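Local coordinates for protein CutA1 (Shewanella, PDB 3AHP) that probably takes part in tolerance to divalent metal ions such as copper, as a stable trimeric member of the CutA1 family from a cold-adapted bacterium, at residues 34-39 against 60-65. Sequence-based numbering, arbitrary orientation.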
loop_
_atom_site.group_PDB
_atom_site.type_symbol
_atom_site.label_atom_id
_atom_site.label_comp_id
_atom_site.label_asym_id
_atom_site.label_seq_id
_atom_site.Cartn_x
_atom_site.Cartn_y
_atom_site.Cartn_z
ATOM N N CYS B 34 -5.483 13.832 4.255
ATOM C CA CYS B 34 -6.259 13.006 3.342
ATOM C C CYS B 34 -6.342 11.549 3.769
ATOM O O CYS B 34 -5.351 10.953 4.233
ATOM C CB CYS B 34 -5.697 13.066 1.929
ATOM S SG CYS B 34 -6.504 11.891 0.819
ATOM N N VAL B 35 -7.516 10.970 3.514
ATOM C CA VAL B 35 -7.790 9.587 3.844
ATOM C C VAL B 35 -8.487 8.870 2.696
ATOM O O VAL B 35 -9.473 9.353 2.140
ATOM C CB VAL B 35 -8.640 9.454 5.140
ATOM C CG1 VAL B 35 -9.053 8.009 5.358
ATOM C CG2 VAL B 35 -7.875 9.968 6.339
ATOM N N GLN B 36 -8.013 7.669 2.402
ATOM C CA GLN B 36 -8.488 6.904 1.255
ATOM C C GLN B 36 -9.180 5.651 1.757
ATOM O O GLN B 36 -8.629 4.906 2.559
ATOM C CB GLN B 36 -7.296 6.542 0.364
ATOM C CG GLN B 36 -7.622 5.851 -0.954
ATOM C CD GLN B 36 -6.358 5.391 -1.693
ATOM O OE1 GLN B 36 -5.559 6.208 -2.149
ATOM N NE2 GLN B 36 -6.147 4.077 -1.747
ATOM N N ILE B 37 -10.423 5.474 1.343
ATOM C CA ILE B 37 -11.167 4.275 1.648
ATOM C C ILE B 37 -11.337 3.477 0.379
ATOM O O ILE B 37 -12.020 3.915 -0.545
ATOM C CB ILE B 37 -12.576 4.609 2.165
ATOM C CG1 ILE B 37 -12.520 5.563 3.365
ATOM C CG2 ILE B 37 -13.366 3.325 2.444
ATOM C CD1 ILE B 37 -13.900 6.145 3.753
ATOM N N GLY B 38 -10.729 2.299 0.333
ATOM C CA GLY B 38 -10.900 1.400 -0.804
ATOM C C GLY B 38 -12.179 0.584 -0.738
ATOM O O GLY B 38 -12.854 0.526 0.294
ATOM N N GLN B 39 -12.464 -0.118 -1.824
ATOM C CA GLN B 39 -13.538 -1.090 -1.869
ATOM C C GLN B 39 -13.178 -2.368 -1.152
ATOM O O GLN B 39 -12.014 -2.611 -0.884
ATOM C CB GLN B 39 -13.874 -1.387 -3.314
ATOM C CG GLN B 39 -14.721 -0.290 -3.930
ATOM C CD GLN B 39 -14.933 -0.549 -5.367
ATOM O OE1 GLN B 39 -14.296 0.083 -6.223
ATOM N NE2 GLN B 39 -15.676 -1.607 -5.655
ATOM N N GLN B 60 -6.131 4.080 3.711
ATOM C CA GLN B 60 -4.821 4.718 3.761
ATOM C C GLN B 60 -4.906 6.115 4.373
ATOM O O GLN B 60 -5.688 6.938 3.923
ATOM C CB GLN B 60 -4.211 4.836 2.370
ATOM C CG GLN B 60 -3.899 3.532 1.645
ATOM C CD GLN B 60 -3.286 3.801 0.265
ATOM O OE1 GLN B 60 -3.035 2.869 -0.507
ATOM N NE2 GLN B 60 -3.063 5.098 -0.055
ATOM N N ILE B 61 -4.080 6.383 5.379
ATOM C CA ILE B 61 -4.019 7.714 5.999
ATOM C C ILE B 61 -2.694 8.404 5.688
ATOM O O ILE B 61 -1.624 7.842 5.917
ATOM C CB ILE B 61 -4.175 7.663 7.543
ATOM C CG1 ILE B 61 -5.521 7.042 7.945
ATOM C CG2 ILE B 61 -4.028 9.054 8.124
ATOM C CD1 ILE B 61 -5.497 6.317 9.294
ATOM N N LYS B 62 -2.754 9.627 5.182
ATOM C CA LYS B 62 -1.527 10.353 4.958
ATOM C C LYS B 62 -1.423 11.517 5.911
ATOM O O LYS B 62 -2.359 12.313 6.038
ATOM C CB LYS B 62 -1.395 10.786 3.499
ATOM C CG LYS B 62 -1.304 9.608 2.536
ATOM C CD LYS B 62 -2.133 9.851 1.295
ATOM C CE LYS B 62 -3.480 9.158 1.359
ATOM N NZ LYS B 62 -3.509 7.994 0.413
ATOM N N CYS B 63 -0.298 11.583 6.617
ATOM C CA CYS B 63 -0.181 12.450 7.768
ATOM C C CYS B 63 1.254 12.798 8.126
ATOM O O CYS B 63 2.198 12.169 7.660
ATOM C CB CYS B 63 -0.849 11.789 8.967
ATOM S SG CYS B 63 0.093 10.445 9.669
ATOM N N MET B 64 1.392 13.782 9.010
ATOM C CA MET B 64 2.656 14.081 9.684
ATOM C C MET B 64 2.941 13.139 10.851
ATOM O O MET B 64 2.093 12.886 11.696
ATOM C CB MET B 64 2.623 15.513 10.198
ATOM C CG MET B 64 2.297 16.530 9.124
ATOM S SD MET B 64 3.643 16.772 7.949
ATOM C CE MET B 64 5.017 17.119 9.055
ATOM N N THR B 65 4.157 12.637 10.906
ATOM C CA THR B 65 4.538 11.730 11.966
ATOM C C THR B 65 4.193 12.367 13.293
ATOM O O THR B 65 3.972 11.712 14.303
ATOM C CB THR B 65 6.031 11.496 11.885
ATOM O OG1 THR B 65 6.312 10.837 10.649
ATOM C CG2 THR B 65 6.538 10.682 13.073
#
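Antiparallel pairing of Cys-34, Val-35 and Gln-36 with Lys-62, Ile-61 and Gln-60 joins strand 34-38 to the C-terminal part of strand 50-64, within the ferredoxin-like sheet of the GlnB-like fold. Gln-36 and Gln-60 form a hydrogen-bonded pair, the N of each donating to the O of the other at 2.9 Å. Two residues along each strand, Lys-62 N gives a nearly straight bond to Cys-34 O (3.1 Å, 172° at the hydrogen). Between them lies the non-hydrogen-bonded pair of Val-35 and Ile-61, where Val-35 CA approaches Gln-60 O at 3.4 Å in a CA-H...O contact.

Val-35 and Ile-61 point the same way, toward helix 16-28, and their branched aliphatic chains suit this buried layer; Val-35 CG2, anti to its carbonyl carbon, meets Ile-61 CG1 at 4.1 Å. The other face, with Cys-34, Gln-36, Gln-60 and Lys-62, is shared between helix 96-105 of the same chain and a second subunit, whose strand continues the sheet from 34-38. Here the extended glutamines lie side by side, amide planes 37° apart; their flexible chains carry the amides off the sheet and pack on Val-41 (Gln-36) and Phe-10 (Gln-60) of that subunit. Lys-62 is long enough to bend over this face, and its NZ makes a salt bridge with Glu-85 of the second subunit, which would offset its buried charge. Its aliphatic part passes the small thiol of Cys-34, with CE 4.1 Å from SG.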